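Local coordinates for protein LY49A (Mus musculus, PDB 1QO3) that serves as an inhibitory receptor on natural killer cells, recognising H-2d alleles of the MHC and thereby preventing lysis of the target cell, at residues Y17-G22 with Y26-D31. The protein carries 1 engineered substitution. Residues are numbered along the deposited sequence; the frame is centred on the assembly and turned at random.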
loop_
_atom_site.group_PDB
_atom_site.type_symbol
_atom_site.label_atom_id
_atom_site.label_comp_id
_atom_site.label_asym_id
_atom_site.label_seq_id
_atom_site.Cartn_x
_atom_site.Cartn_y
_atom_site.Cartn_z
ATOM N N TYR C 17 22.086 6.617 14.408
ATOM C CA TYR C 17 21.559 6.058 13.171
ATOM C C TYR C 17 21.588 7.185 12.151
ATOM O O TYR C 17 21.456 8.354 12.512
ATOM C CB TYR C 17 20.135 5.522 13.374
ATOM C CG TYR C 17 20.105 4.338 14.314
ATOM C CD1 TYR C 17 20.476 3.067 13.870
ATOM C CD2 TYR C 17 19.824 4.504 15.671
ATOM C CE1 TYR C 17 20.588 1.994 14.754
ATOM C CE2 TYR C 17 19.930 3.438 16.567
ATOM C CZ TYR C 17 20.320 2.186 16.102
ATOM O OH TYR C 17 20.498 1.137 16.983
ATOM N N TRP C 18 21.774 6.841 10.881
ATOM C CA TRP C 18 21.863 7.862 9.848
ATOM C C TRP C 18 21.374 7.383 8.493
ATOM O O TRP C 18 21.176 6.192 8.272
ATOM C CB TRP C 18 23.314 8.298 9.682
ATOM C CG TRP C 18 24.160 7.189 9.102
ATOM C CD1 TRP C 18 24.715 6.134 9.777
ATOM C CD2 TRP C 18 24.494 7.000 7.718
ATOM N NE1 TRP C 18 25.371 5.302 8.897
ATOM C CE2 TRP C 18 25.253 5.811 7.629
ATOM C CE3 TRP C 18 24.224 7.722 6.545
ATOM C CZ2 TRP C 18 25.751 5.325 6.407
ATOM C CZ3 TRP C 18 24.720 7.239 5.328
ATOM C CH2 TRP C 18 25.476 6.050 5.274
ATOM N N PHE C 19 21.218 8.340 7.585
ATOM C CA PHE C 19 20.802 8.080 6.214
ATOM C C PHE C 19 20.919 9.399 5.472
ATOM O O PHE C 19 21.036 10.458 6.092
ATOM C CB PHE C 19 19.356 7.567 6.160
ATOM C CG PHE C 19 18.319 8.602 6.538
ATOM C CD1 PHE C 19 17.957 9.612 5.646
ATOM C CD2 PHE C 19 17.701 8.561 7.785
ATOM C CE1 PHE C 19 16.995 10.559 5.990
ATOM C CE2 PHE C 19 16.737 9.509 8.138
ATOM C CZ PHE C 19 16.383 10.509 7.235
ATOM N N CYS C 20 20.905 9.334 4.148
ATOM C CA CYS C 20 20.988 10.530 3.326
ATOM C C CYS C 20 19.775 10.558 2.393
ATOM O O CYS C 20 19.205 9.515 2.060
ATOM C CB CYS C 20 22.285 10.538 2.505
ATOM S SG CYS C 20 23.859 10.466 3.441
ATOM N N TYR C 21 19.378 11.761 1.998
ATOM C CA TYR C 21 18.246 11.969 1.105
ATOM C C TYR C 21 18.584 13.237 0.317
ATOM O O TYR C 21 18.701 14.315 0.888
ATOM C CB TYR C 21 16.956 12.151 1.928
ATOM C CG TYR C 21 15.677 12.282 1.115
ATOM C CD1 TYR C 21 15.230 11.241 0.304
ATOM C CD2 TYR C 21 14.920 13.453 1.155
ATOM C CE1 TYR C 21 14.063 11.366 -0.447
ATOM C CE2 TYR C 21 13.755 13.590 0.407
ATOM C CZ TYR C 21 13.332 12.544 -0.393
ATOM O OH TYR C 21 12.188 12.685 -1.150
ATOM N N GLY C 22 18.772 13.097 -0.990
ATOM C CA GLY C 22 19.117 14.250 -1.803
ATOM C C GLY C 22 20.506 14.765 -1.466
ATOM O O GLY C 22 21.444 13.984 -1.302
ATOM N N TYR C 26 21.347 12.879 7.468
ATOM C CA TYR C 26 20.814 13.094 8.799
ATOM C C TYR C 26 21.341 12.070 9.785
ATOM O O TYR C 26 21.410 10.880 9.475
ATOM C CB TYR C 26 19.281 13.020 8.741
ATOM C CG TYR C 26 18.671 13.836 7.613
ATOM C CD1 TYR C 26 18.832 13.456 6.278
ATOM C CD2 TYR C 26 17.949 15.004 7.879
ATOM C CE1 TYR C 26 18.291 14.216 5.238
ATOM C CE2 TYR C 26 17.405 15.773 6.846
ATOM C CZ TYR C 26 17.582 15.376 5.532
ATOM O OH TYR C 26 17.082 16.155 4.520
ATOM N N TYR C 27 21.708 12.528 10.975
ATOM C CA TYR C 27 22.218 11.617 11.997
ATOM C C TYR C 27 21.370 11.755 13.260
ATOM O O TYR C 27 21.204 12.849 13.793
ATOM C CB TYR C 27 23.688 11.927 12.302
ATOM C CG TYR C 27 24.565 11.876 11.070
ATOM C CD1 TYR C 27 24.543 12.914 10.139
ATOM C CD2 TYR C 27 25.347 10.747 10.786
ATOM C CE1 TYR C 27 25.265 12.835 8.950
ATOM C CE2 TYR C 27 26.081 10.653 9.588
ATOM C CZ TYR C 27 26.030 11.701 8.677
ATOM O OH TYR C 27 26.716 11.626 7.485
ATOM N N PHE C 28 20.818 10.639 13.715
ATOM C CA PHE C 28 19.990 10.633 14.904
ATOM C C PHE C 28 20.805 10.150 16.094
ATOM O O PHE C 28 21.151 8.968 16.189
ATOM C CB PHE C 28 18.769 9.734 14.686
ATOM C CG PHE C 28 17.815 10.256 13.640
ATOM C CD1 PHE C 28 18.159 10.238 12.292
ATOM C CD2 PHE C 28 16.584 10.788 14.009
ATOM C CE1 PHE C 28 17.286 10.743 11.322
ATOM C CE2 PHE C 28 15.699 11.299 13.049
ATOM C CZ PHE C 28 16.053 11.275 11.704
ATOM N N VAL C 29 21.135 11.093 16.976
ATOM C CA VAL C 29 21.906 10.826 18.185
ATOM C C VAL C 29 20.914 10.271 19.187
ATOM O O VAL C 29 20.100 11.020 19.737
ATOM C CB VAL C 29 22.510 12.129 18.763
ATOM C CG1 VAL C 29 23.402 11.808 19.957
ATOM C CG2 VAL C 29 23.297 12.864 17.690
ATOM N N MET C 30 20.978 8.967 19.434
ATOM C CA MET C 30 20.034 8.341 20.354
ATOM C C MET C 30 20.199 8.663 21.851
ATOM O O MET C 30 19.251 8.486 22.616
ATOM C CB MET C 30 20.004 6.829 20.113
ATOM C CG MET C 30 19.720 6.438 18.652
ATOM S SD MET C 30 18.265 7.219 17.887
ATOM C CE MET C 30 16.923 6.143 18.473
ATOM N N ASP C 31 21.376 9.129 22.273
ATOM C CA ASP C 31 21.582 9.512 23.684
ATOM C C ASP C 31 20.808 10.815 23.877
ATOM O O ASP C 31 21.294 11.886 23.504
ATOM C CB ASP C 31 23.058 9.815 23.994
ATOM C CG ASP C 31 23.904 8.567 24.196
ATOM O OD1 ASP C 31 23.352 7.442 24.205
ATOM O OD2 ASP C 31 25.139 8.727 24.354
HETATM O O HOH W 1 17.176 16.415 1.969
#
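The N-terminal beta hairpin of the C-type lectin-like domain is formed by strands 16-21 and 24-30, here through 17-21 and 26-30, which run antiparallel and pair Y17 with F28, W18 with Y27 and F19 with Y26. Y17 and F28 form one hydrogen-bonded pair, with F28 N 2.7 Å from Y17 O and the return bond from Y17 N to F28 O longer and more bent. F19 and Y26 form the next: Y26 N reaches F19 O at 2.8 Å with an N-H...O angle of 172°, and F19 N donates back to Y26 O in a longer, less straight bond. W18 and Y27 face each other without a backbone bond between them; W18 CA sits 3.1 Å from Y26 O, a bent CA-H...O contact to the oxygen that F19 N also uses.

On one face F19, Y26 and F28 make an aromatic cluster that packs against helix 55-64 and strand 124-131. With chi1 at 69°, F19 CG lies between the backbone N and the carbonyl carbon, and the ring reaches toward the partner strand. Its CE1 meets Y26 CD1 at 3.4 Å, the planes 26° from parallel and strongly offset, while CE2 touches F28 CE1 border against border. On the reverse face W18 and Y27 run alongside each other; the indole five-membered ring and the phenol are nearly parallel but their centroids lie 5.7 Å apart, so W18 CB, 3.4 Å from Y27 CD2, carries the pair.

The outer edge of 17-21 continues the sheet into the second subunit, whose strand pairs with C20 and Y21 and whose Y17 meets F19 edge-to-face. Toward the far end of the pairing, M30, bent at chi2 and chi3, sets CG 3.6 Å from Y17 CD2, with SD at the ring edge in a Met-aromatic contact. Near the turn, Y26 OH is hydrogen-bonded to E57 OE2 and also accepts from a water that donates to Y21 O, 2.8 Å from the water oxygen.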